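Local coordinates for protein uncharacterized ACR, COG1565 superfamily (Burkholderia thailandensis, PDB 4F3N) that is of unknown function but has a methyltransferase fold and probably uses S-adenosylmethionine, perhaps to methylate protein arginine side chains, at residues V216-P221 / F296-F301; A277-V282 / F343-E348; G314-H319 / Q335-H340. All coordinates share one frame; numbering follows the deposited sequence.

Interaction 1 (V216-P221 / F296-F301); sequences VLDAMP and FIDYGF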
loop_
_atom_site.group_PDB
_atom_site.type_symbol
_atom_site.label_atom_id
_atom_site.label_comp_id
_atom_site.label_asym_id
_atom_site.label_seq_id
_atom_site.Cartn_x
_atom_site.Cartn_y
_atom_site.Cartn_z
ATOM N N VAL A 216 -0.264 1.646 0.698
ATOM C CA VAL A 216 0.746 1.609 1.731
ATOM C C VAL A 216 1.191 0.198 2.074
ATOM O O VAL A 216 2.379 0.011 2.405
ATOM C CB VAL A 216 0.336 2.389 3.013
ATOM C CG1 VAL A 216 0.109 3.866 2.669
ATOM C CG2 VAL A 216 -0.905 1.844 3.651
ATOM N N LEU A 217 0.310 -0.793 1.957
ATOM C CA LEU A 217 0.688 -2.174 2.262
ATOM C C LEU A 217 1.745 -2.704 1.303
ATOM O O LEU A 217 2.696 -3.446 1.741
ATOM C CB LEU A 217 -0.525 -3.086 2.274
ATOM C CG LEU A 217 -1.599 -2.817 3.350
ATOM C CD1 LEU A 217 -2.759 -3.787 3.142
ATOM C CD2 LEU A 217 -1.089 -2.866 4.808
ATOM N N ASP A 218 1.667 -2.260 0.041
ATOM C CA ASP A 218 2.576 -2.730 -1.005
ATOM C C ASP A 218 4.019 -2.277 -0.801
ATOM O O ASP A 218 4.900 -2.841 -1.423
ATOM C CB ASP A 218 2.073 -2.348 -2.400
ATOM C CG ASP A 218 2.040 -0.866 -2.626
ATOM O OD1 ASP A 218 3.077 -0.218 -2.388
ATOM O OD2 ASP A 218 0.979 -0.311 -3.042
ATOM N N ALA A 219 4.248 -1.299 0.073
ATOM C CA ALA A 219 5.618 -0.730 0.246
ATOM C C ALA A 219 6.214 -1.118 1.579
ATOM O O ALA A 219 7.321 -0.686 1.919
ATOM C CB ALA A 219 5.591 0.773 0.125
ATOM N N MET A 220 5.497 -1.963 2.311
ATOM C CA MET A 220 6.043 -2.497 3.563
ATOM C C MET A 220 6.997 -3.670 3.284
ATOM O O MET A 220 6.795 -4.443 2.343
ATOM C CB MET A 220 4.928 -2.860 4.495
ATOM C CG MET A 220 4.159 -1.601 4.860
ATOM S SD MET A 220 2.840 -1.844 6.018
ATOM C CE MET A 220 2.155 -0.197 6.143
ATOM N N PRO A 221 8.083 -3.754 4.061
ATOM C CA PRO A 221 9.113 -4.725 3.713
ATOM C C PRO A 221 8.580 -6.135 3.606
ATOM O O PRO A 221 7.753 -6.563 4.422
ATOM C CB PRO A 221 10.090 -4.599 4.899
ATOM C CG PRO A 221 9.970 -3.206 5.334
ATOM C CD PRO A 221 8.537 -2.827 5.113
ATOM N N PHE A 296 -8.218 -0.500 3.202
ATOM C CA PHE A 296 -6.940 -0.636 2.508
ATOM C C PHE A 296 -7.160 -0.854 1.037
ATOM O O PHE A 296 -7.944 -1.716 0.666
ATOM C CB PHE A 296 -6.120 -1.774 3.113
ATOM C CG PHE A 296 -5.805 -1.557 4.566
ATOM C CD1 PHE A 296 -4.806 -0.670 4.964
ATOM C CD2 PHE A 296 -6.531 -2.210 5.538
ATOM C CE1 PHE A 296 -4.508 -0.489 6.324
ATOM C CE2 PHE A 296 -6.276 -1.980 6.888
ATOM C CZ PHE A 296 -5.265 -1.137 7.270
ATOM N N ILE A 297 -6.545 -0.015 0.210
ATOM C CA ILE A 297 -6.655 -0.064 -1.225
ATOM C C ILE A 297 -5.287 -0.430 -1.761
ATOM O O ILE A 297 -4.293 0.244 -1.426
ATOM C CB ILE A 297 -7.038 1.316 -1.812
ATOM C CG1 ILE A 297 -8.346 1.802 -1.126
ATOM C CG2 ILE A 297 -7.233 1.222 -3.347
ATOM C CD1 ILE A 297 -8.159 3.058 -0.303
ATOM N N ASP A 298 -5.211 -1.487 -2.550
ATOM C CA ASP A 298 -3.911 -1.901 -3.074
ATOM C C ASP A 298 -4.056 -2.966 -4.126
ATOM O O ASP A 298 -5.090 -3.638 -4.251
ATOM C CB ASP A 298 -3.019 -2.404 -1.928
ATOM C CG ASP A 298 -1.628 -1.844 -1.939
ATOM O OD1 ASP A 298 -1.022 -1.686 -3.045
ATOM O OD2 ASP A 298 -1.116 -1.545 -0.830
ATOM N N TYR A 299 -2.982 -3.129 -4.880
ATOM C CA TYR A 299 -2.902 -4.208 -5.855
ATOM C C TYR A 299 -2.468 -5.519 -5.223
ATOM O O TYR A 299 -1.581 -5.580 -4.346
ATOM C CB TYR A 299 -2.004 -3.795 -7.009
ATOM C CG TYR A 299 -0.683 -3.125 -6.624
ATOM C CD1 TYR A 299 -0.580 -1.723 -6.512
ATOM C CD2 TYR A 299 0.452 -3.875 -6.383
ATOM C CE1 TYR A 299 0.623 -1.107 -6.206
ATOM C CE2 TYR A 299 1.672 -3.253 -6.041
ATOM C CZ TYR A 299 1.742 -1.879 -5.966
ATOM O OH TYR A 299 2.928 -1.261 -5.632
ATOM N N GLY A 300 -3.148 -6.568 -5.606
ATOM C CA GLY A 300 -2.890 -7.898 -5.071
ATOM C C GLY A 300 -4.045 -8.861 -5.212
ATOM O O GLY A 300 -4.946 -8.626 -6.026
ATOM N N PHE A 301 -3.992 -9.976 -4.478
ATOM C CA PHE A 301 -4.895 -11.092 -4.735
ATOM C C PHE A 301 -5.049 -11.895 -3.464
ATOM O O PHE A 301 -4.200 -11.837 -2.572
ATOM C CB PHE A 301 -4.345 -12.082 -5.827
ATOM C CG PHE A 301 -3.594 -11.443 -6.976
ATOM C CD1 PHE A 301 -4.269 -11.027 -8.100
ATOM C CD2 PHE A 301 -2.203 -11.353 -6.969
ATOM C CE1 PHE A 301 -3.601 -10.433 -9.154
ATOM C CE2 PHE A 301 -1.514 -10.745 -8.021
ATOM C CZ PHE A 301 -2.221 -10.302 -9.127
HETATM O O HOH W 1 -2.582 -0.172 1.124
HETATM O O HOH W 2 2.611 1.556 -5.264
#

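Interaction 2 (A277-V282 / F343-E348); sequences AAVAFV and FSAIHE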
loop_
_atom_site.group_PDB
_atom_site.type_symbol
_atom_site.label_atom_id
_atom_site.label_comp_id
_atom_site.label_asym_id
_atom_site.label_seq_id
_atom_site.Cartn_x
_atom_site.Cartn_y
_atom_site.Cartn_z
ATOM N N ALA A 277 5.435 -7.879 7.652
ATOM C CA ALA A 277 5.374 -6.489 8.113
ATOM C C ALA A 277 3.991 -5.912 7.887
ATOM O O ALA A 277 3.461 -5.198 8.730
ATOM C CB ALA A 277 6.424 -5.616 7.440
ATOM N N ALA A 278 3.426 -6.191 6.731
ATOM C CA ALA A 278 2.047 -5.756 6.451
ATOM C C ALA A 278 1.022 -6.377 7.367
ATOM O O ALA A 278 0.061 -5.720 7.802
ATOM C CB ALA A 278 1.691 -6.009 4.978
ATOM N N VAL A 279 1.170 -7.675 7.613
ATOM C CA VAL A 279 0.323 -8.368 8.561
ATOM C C VAL A 279 0.392 -7.715 9.967
ATOM O O VAL A 279 -0.649 -7.466 10.624
ATOM C CB VAL A 279 0.631 -9.917 8.557
ATOM C CG1 VAL A 279 0.091 -10.601 9.800
ATOM C CG2 VAL A 279 0.041 -10.544 7.295
ATOM N N ALA A 280 1.614 -7.429 10.424
ATOM C CA ALA A 280 1.868 -6.828 11.718
ATOM C C ALA A 280 1.167 -5.504 11.765
ATOM O O ALA A 280 0.537 -5.162 12.771
ATOM C CB ALA A 280 3.361 -6.626 11.932
ATOM N N PHE A 281 1.258 -4.768 10.651
ATOM C CA PHE A 281 0.615 -3.434 10.562
ATOM C C PHE A 281 -0.893 -3.490 10.649
ATOM O O PHE A 281 -1.500 -2.741 11.408
ATOM C CB PHE A 281 1.042 -2.765 9.262
ATOM C CG PHE A 281 0.402 -1.418 9.015
ATOM C CD1 PHE A 281 0.805 -0.300 9.728
ATOM C CD2 PHE A 281 -0.585 -1.272 8.071
ATOM C CE1 PHE A 281 0.201 0.933 9.519
ATOM C CE2 PHE A 281 -1.164 -0.014 7.831
ATOM C CZ PHE A 281 -0.772 1.070 8.556
ATOM N N VAL A 282 -1.508 -4.398 9.904
ATOM C CA VAL A 282 -2.957 -4.549 9.934
ATOM C C VAL A 282 -3.441 -5.015 11.311
ATOM O O VAL A 282 -4.434 -4.502 11.828
ATOM C CB VAL A 282 -3.451 -5.436 8.797
ATOM C CG1 VAL A 282 -4.971 -5.789 8.915
ATOM C CG2 VAL A 282 -3.154 -4.725 7.481
ATOM N N PHE A 343 -4.075 -10.764 0.077
ATOM C CA PHE A 343 -5.231 -10.305 0.852
ATOM C C PHE A 343 -5.807 -11.308 1.841
ATOM O O PHE A 343 -6.495 -10.889 2.780
ATOM C CB PHE A 343 -6.325 -9.738 -0.067
ATOM C CG PHE A 343 -6.033 -8.361 -0.551
ATOM C CD1 PHE A 343 -6.270 -7.273 0.256
ATOM C CD2 PHE A 343 -5.499 -8.145 -1.790
ATOM C CE1 PHE A 343 -5.983 -6.005 -0.177
ATOM C CE2 PHE A 343 -5.229 -6.891 -2.266
ATOM C CZ PHE A 343 -5.474 -5.784 -1.438
ATOM N N SER A 344 -5.543 -12.608 1.672
ATOM C CA SER A 344 -6.037 -13.596 2.649
ATOM C C SER A 344 -5.355 -13.421 4.012
ATOM O O SER A 344 -6.013 -13.400 5.044
ATOM C CB SER A 344 -5.846 -15.024 2.131
ATOM O OG SER A 344 -6.526 -15.175 0.901
ATOM N N ALA A 345 -4.056 -13.246 3.987
ATOM C CA ALA A 345 -3.272 -12.965 5.175
ATOM C C ALA A 345 -3.683 -11.629 5.795
ATOM O O ALA A 345 -3.726 -11.531 7.018
ATOM C CB ALA A 345 -1.802 -12.938 4.835
ATOM N N ILE A 346 -3.945 -10.616 4.955
ATOM C CA ILE A 346 -4.474 -9.334 5.477
ATOM C C ILE A 346 -5.824 -9.543 6.160
ATOM O O ILE A 346 -6.049 -9.067 7.273
ATOM C CB ILE A 346 -4.559 -8.266 4.356
ATOM C CG1 ILE A 346 -3.182 -7.974 3.798
ATOM C CG2 ILE A 346 -5.227 -6.956 4.846
ATOM C CD1 ILE A 346 -2.110 -7.651 4.839
ATOM N N HIS A 347 -6.734 -10.286 5.517
ATOM C CA HIS A 347 -8.011 -10.656 6.144
ATOM C C HIS A 347 -7.829 -11.298 7.505
ATOM O O HIS A 347 -8.443 -10.871 8.507
ATOM C CB HIS A 347 -8.736 -11.615 5.211
ATOM C CG HIS A 347 -9.936 -12.286 5.835
ATOM N ND1 HIS A 347 -10.144 -13.609 5.732
ATOM C CD2 HIS A 347 -10.973 -11.782 6.585
ATOM C CE1 HIS A 347 -11.286 -13.947 6.356
ATOM N NE2 HIS A 347 -11.827 -12.836 6.871
ATOM N N GLU A 348 -6.969 -12.318 7.565
ATOM C CA GLU A 348 -6.729 -13.013 8.844
ATOM C C GLU A 348 -6.133 -12.091 9.893
ATOM O O GLU A 348 -6.479 -12.181 11.074
ATOM C CB GLU A 348 -5.874 -14.278 8.598
ATOM C CG GLU A 348 -6.668 -15.254 7.720
ATOM C CD GLU A 348 -5.822 -16.237 6.928
ATOM O OE1 GLU A 348 -4.632 -16.449 7.262
ATOM O OE2 GLU A 348 -6.335 -16.809 5.928
#

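Interaction 3 (G314-H319 / Q335-H340); sequences GTLMCH and QDITAH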
loop_
_atom_site.group_PDB
_atom_site.type_symbol
_atom_site.label_atom_id
_atom_site.label_comp_id
_atom_site.label_asym_id
_atom_site.label_seq_id
_atom_site.Cartn_x
_atom_site.Cartn_y
_atom_site.Cartn_z
ATOM N N GLY A 314 6.924 -14.637 -8.301
ATOM C CA GLY A 314 6.285 -13.763 -7.327
ATOM C C GLY A 314 5.808 -12.473 -7.965
ATOM O O GLY A 314 5.491 -12.437 -9.175
ATOM N N THR A 315 5.787 -11.411 -7.158
ATOM C CA THR A 315 5.262 -10.118 -7.588
ATOM C C THR A 315 6.197 -8.936 -7.369
ATOM O O THR A 315 5.832 -7.808 -7.715
ATOM C CB THR A 315 3.938 -9.798 -6.891
ATOM O OG1 THR A 315 4.173 -9.471 -5.487
ATOM C CG2 THR A 315 2.973 -10.974 -7.055
ATOM N N LEU A 316 7.408 -9.171 -6.860
ATOM C CA LEU A 316 8.309 -8.046 -6.582
ATOM C C LEU A 316 8.534 -7.237 -7.842
ATOM O O LEU A 316 8.781 -7.808 -8.913
ATOM C CB LEU A 316 9.655 -8.555 -6.058
ATOM C CG LEU A 316 10.508 -7.500 -5.371
ATOM C CD1 LEU A 316 9.917 -7.217 -3.987
ATOM C CD2 LEU A 316 11.963 -7.959 -5.266
ATOM N N MET A 317 8.442 -5.919 -7.730
ATOM C CA MET A 317 8.678 -5.067 -8.880
ATOM C C MET A 317 9.287 -3.768 -8.407
ATOM O O MET A 317 8.906 -3.227 -7.380
ATOM C CB MET A 317 7.397 -4.811 -9.661
ATOM C CG MET A 317 7.606 -4.283 -11.080
ATOM S SD MET A 317 8.636 -5.277 -12.197
ATOM C CE MET A 317 8.070 -6.979 -11.998
ATOM N N CYS A 318 10.260 -3.297 -9.182
ATOM C CA CYS A 318 10.977 -2.078 -8.916
ATOM C C CYS A 318 10.684 -1.056 -10.015
ATOM O O CYS A 318 10.388 -1.427 -11.156
ATOM C CB CYS A 318 12.478 -2.360 -8.842
ATOM S SG CYS A 318 12.884 -3.729 -7.728
ATOM N N HIS A 319 10.756 0.217 -9.656
ATOM C CA HIS A 319 10.510 1.294 -10.602
ATOM C C HIS A 319 11.604 2.292 -10.494
ATOM O O HIS A 319 11.725 2.949 -9.478
ATOM C CB HIS A 319 9.166 1.964 -10.320
ATOM C CG HIS A 319 8.033 0.994 -10.252
ATOM N ND1 HIS A 319 7.696 0.367 -9.106
ATOM C CD2 HIS A 319 7.184 0.513 -11.228
ATOM C CE1 HIS A 319 6.669 -0.475 -9.351
ATOM N NE2 HIS A 319 6.353 -0.383 -10.633
ATOM N N GLN A 335 15.185 4.176 -6.411
ATOM C CA GLN A 335 14.061 3.517 -7.004
ATOM C C GLN A 335 13.130 2.954 -5.918
ATOM O O GLN A 335 13.553 2.720 -4.777
ATOM C CB GLN A 335 14.521 2.402 -7.973
ATOM C CG GLN A 335 15.241 1.232 -7.294
ATOM C CD GLN A 335 15.407 0.035 -8.210
ATOM O OE1 GLN A 335 15.339 0.145 -9.448
ATOM N NE2 GLN A 335 15.642 -1.143 -7.611
ATOM N N ASP A 336 11.880 2.755 -6.323
ATOM C CA ASP A 336 10.822 2.146 -5.512
ATOM C C ASP A 336 11.007 0.632 -5.574
ATOM O O ASP A 336 11.485 0.112 -6.564
ATOM C CB ASP A 336 9.475 2.496 -6.187
ATOM C CG ASP A 336 8.304 2.345 -5.303
ATOM O OD1 ASP A 336 8.461 1.936 -4.135
ATOM O OD2 ASP A 336 7.199 2.657 -5.811
ATOM N N ILE A 337 10.600 -0.063 -4.516
ATOM C CA ILE A 337 10.526 -1.520 -4.508
ATOM C C ILE A 337 9.167 -1.854 -3.889
ATOM O O ILE A 337 8.853 -1.363 -2.794
ATOM C CB ILE A 337 11.631 -2.199 -3.649
ATOM C CG1 ILE A 337 13.054 -1.756 -4.103
ATOM C CG2 ILE A 337 11.472 -3.726 -3.758
ATOM C CD1 ILE A 337 14.189 -2.186 -3.170
ATOM N N THR A 338 8.323 -2.605 -4.598
ATOM C CA THR A 338 7.004 -2.936 -4.059
ATOM C C THR A 338 6.740 -4.411 -4.283
ATOM O O THR A 338 7.372 -5.055 -5.076
ATOM C CB THR A 338 5.842 -2.145 -4.744
ATOM O OG1 THR A 338 5.813 -2.447 -6.142
ATOM C CG2 THR A 338 6.003 -0.651 -4.556
ATOM N N ALA A 339 5.780 -4.939 -3.558
ATOM C CA ALA A 339 5.279 -6.267 -3.817
ATOM C C ALA A 339 3.776 -6.143 -3.806
ATOM O O ALA A 339 3.251 -5.276 -3.152
ATOM C CB ALA A 339 5.692 -7.223 -2.724
ATOM N N HIS A 340 3.079 -7.016 -4.501
ATOM C CA HIS A 340 1.612 -7.033 -4.413
ATOM C C HIS A 340 1.188 -7.502 -3.048
ATOM O O HIS A 340 1.979 -8.077 -2.295
ATOM C CB HIS A 340 1.057 -7.963 -5.460
ATOM C CG HIS A 340 1.112 -7.433 -6.866
ATOM N ND1 HIS A 340 2.171 -6.696 -7.374
ATOM C CD2 HIS A 340 0.206 -7.571 -7.901
ATOM C CE1 HIS A 340 1.903 -6.371 -8.650
ATOM N NE2 HIS A 340 0.714 -6.914 -8.982
HETATM O O HOH W 3 4.756 -5.373 -7.121
#

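Interaction 1 (V216-P221 / F296-F301)
Asp218 and Asp298 bring their carboxylates together, Asp218 OD2 lying 2.4 Å from Asp298 OD1, with the two planes 80° apart. That spacing is very short, and the nature of the approach remains doubtful. Asp218 N donates to Asp298 OD2 at 3.0 Å, reaching the oxygen from above the carboxylate plane, while Tyr299 N donates to Asp298 OD1 at 3.0 Å through the anti lone pair. Each Asp298 oxygen thus receives a backbone N-H, OD2 that of Asp218 across the contact and OD1 that of Tyr299 next in the chain, which should fix the rotation of the carboxylate. A water donates to Asp298 OD2 (2.8 Å) and accepts from Val216 N.

Tyr299 has CG between its backbone N and carbonyl carbon (chi1 45°), which folds the ring back toward Asp218. The Asp218 carboxylate is nearly parallel to that ring, the planes 11° apart, and both carboxylate oxygens of Asp218 lie 3.4 Å from Tyr299 OH, at angles too poor for a hydrogen bond. A second water, 2.9 Å from Tyr299 OH in the ring plane, bonds weakly to Asp218 OD2. Farther along, Leu217 CD1 packs on Phe296 CB at 3.9 Å, the side chains crossing at about a right angle.

Strands 210-214 and 293-298 are neighbours in a seven-stranded sheet of order 3-2-1-4-5-7-6, the arrangement of Rossmann-like methyltransferases, and the contact joins the loop leaving the first to the end of the second. Asn214, just before the loop, and Thr113, about 4 Å from Tyr299 between side chains, bind S-adenosyl-L-homocysteine.

Leu217 and Phe296 both also touch Phe281 of helix 276-288. The Tyr299 ring meets His340 and Phe407 edge-to-face.

Interaction 2 (A277-V282 / F343-E348)
This is an apolar helix-to-helix contact between helix 276-288 and the start of helix 343-352, set in the methyltransferase domain away from the cofactor site. The axes of the two segments come within 9.0 Å and cross at -31°, so here the helices run roughly parallel, and no hydrogen bond passes between them.

Ile346 carries most of the contact. Its CG1 is anti to the carbonyl carbon (chi1 -62°), and from there CD1 extends toward the facing helix, 4.1 Å from Ala278 CB and equally far from Val282 CG2. The other branch, Ile346 CG2, touches Val282 CG2 at 4.0 Å, the two side chains crossing at about a right angle. Val282 CG1 instead approaches the backbone, 3.8 Å from Ile346 O. One turn earlier, Val279 turns CG2 onto Ala345 CB at 3.9 Å, methyl against methyl, where the contact is partly exposed.

Val279 and Val282 also touch Ala349 farther along helix 343-352, so the packing continues beyond 348. Leu217, from the loop after strand 210-214, adjoins Val282, and Phe412 of strand 407-414 meets both Val282 and Ile346, placing the helix pair against the main sheet.

Interaction 3 (G314-H319 / Q335-H340)
Thr315 holds OG1 between its backbone N and carbonyl carbon (chi1 72°), a rotation that aims the hydroxyl at segment 335-340, where it accepts a hydrogen bond from His340 N at 2.9 Å with an N-H...O angle of 151°. The same OG1 is bound by Tyr306 OH. His319 has CG anti to its carbonyl carbon (chi1 -53°), which lays the ring beside Asp336 and brings Thr338 OG1 to its edge, 3.9 Å from His319 CE1.

Between these ends the backbones pair antiparallel. Met317 and Thr338 form a hydrogen-bonded pair, Met317 N to Thr338 O at 3.0 Å and Thr338 N to Met317 O at 2.9 Å. Cys318 and Ile337 are the non-hydrogen-bonded pair that follows, and His319 with Asp336 is the next hydrogen-bonded one, its two bonds longer than those of Met317 with Thr338. Near the Thr315 end a water donates to Thr315 O and weakly to Thr338 O, and bonds to His340 ND1 in the plane of that ring.

On the face of Cys318 and Ile337, Leu316 CD1 packs against Ile337 CG2 at 3.8 Å, and the Gln335 amide, held by His325 and Asp327, passes with NE2 3.6 Å from Cys318 CB. On the face of His319 and Thr338, buried His319 ND1 has no hydrogen-bond partner in the model, although Asp336 OD2 is 4.0 Å away.

Strand 336-342 and strand 317-319 are the inner two of a small four-stranded mixed sheet beside the Rossmann-like core; His319 lies about 7 Å, side chain to side chain, from Thr113 of the S-adenosyl-L-homocysteine site.

How the interactions relate
From the N terminus, segment 216-221 comes first, then 277-282. Interaction 1 closes when the chain returns at 296-301, after helix 276-288 has led into strand 293-298. Interaction 2 is still open at that point and closes at 343-348, so the two cross. Interaction 3 opens after interaction 1 has closed and nests inside the loop of interaction 2, its strand 336-342 running directly into helix 343-352. Interactions 1 and 3 meet where Ala339 N probably hydrogen-bonds to Asp218 O; interactions 1 and 2 meet where Phe343 N probably hydrogen-bonds to Phe301 O. Together they tie the main sheet to the small sheet and to the helix pair.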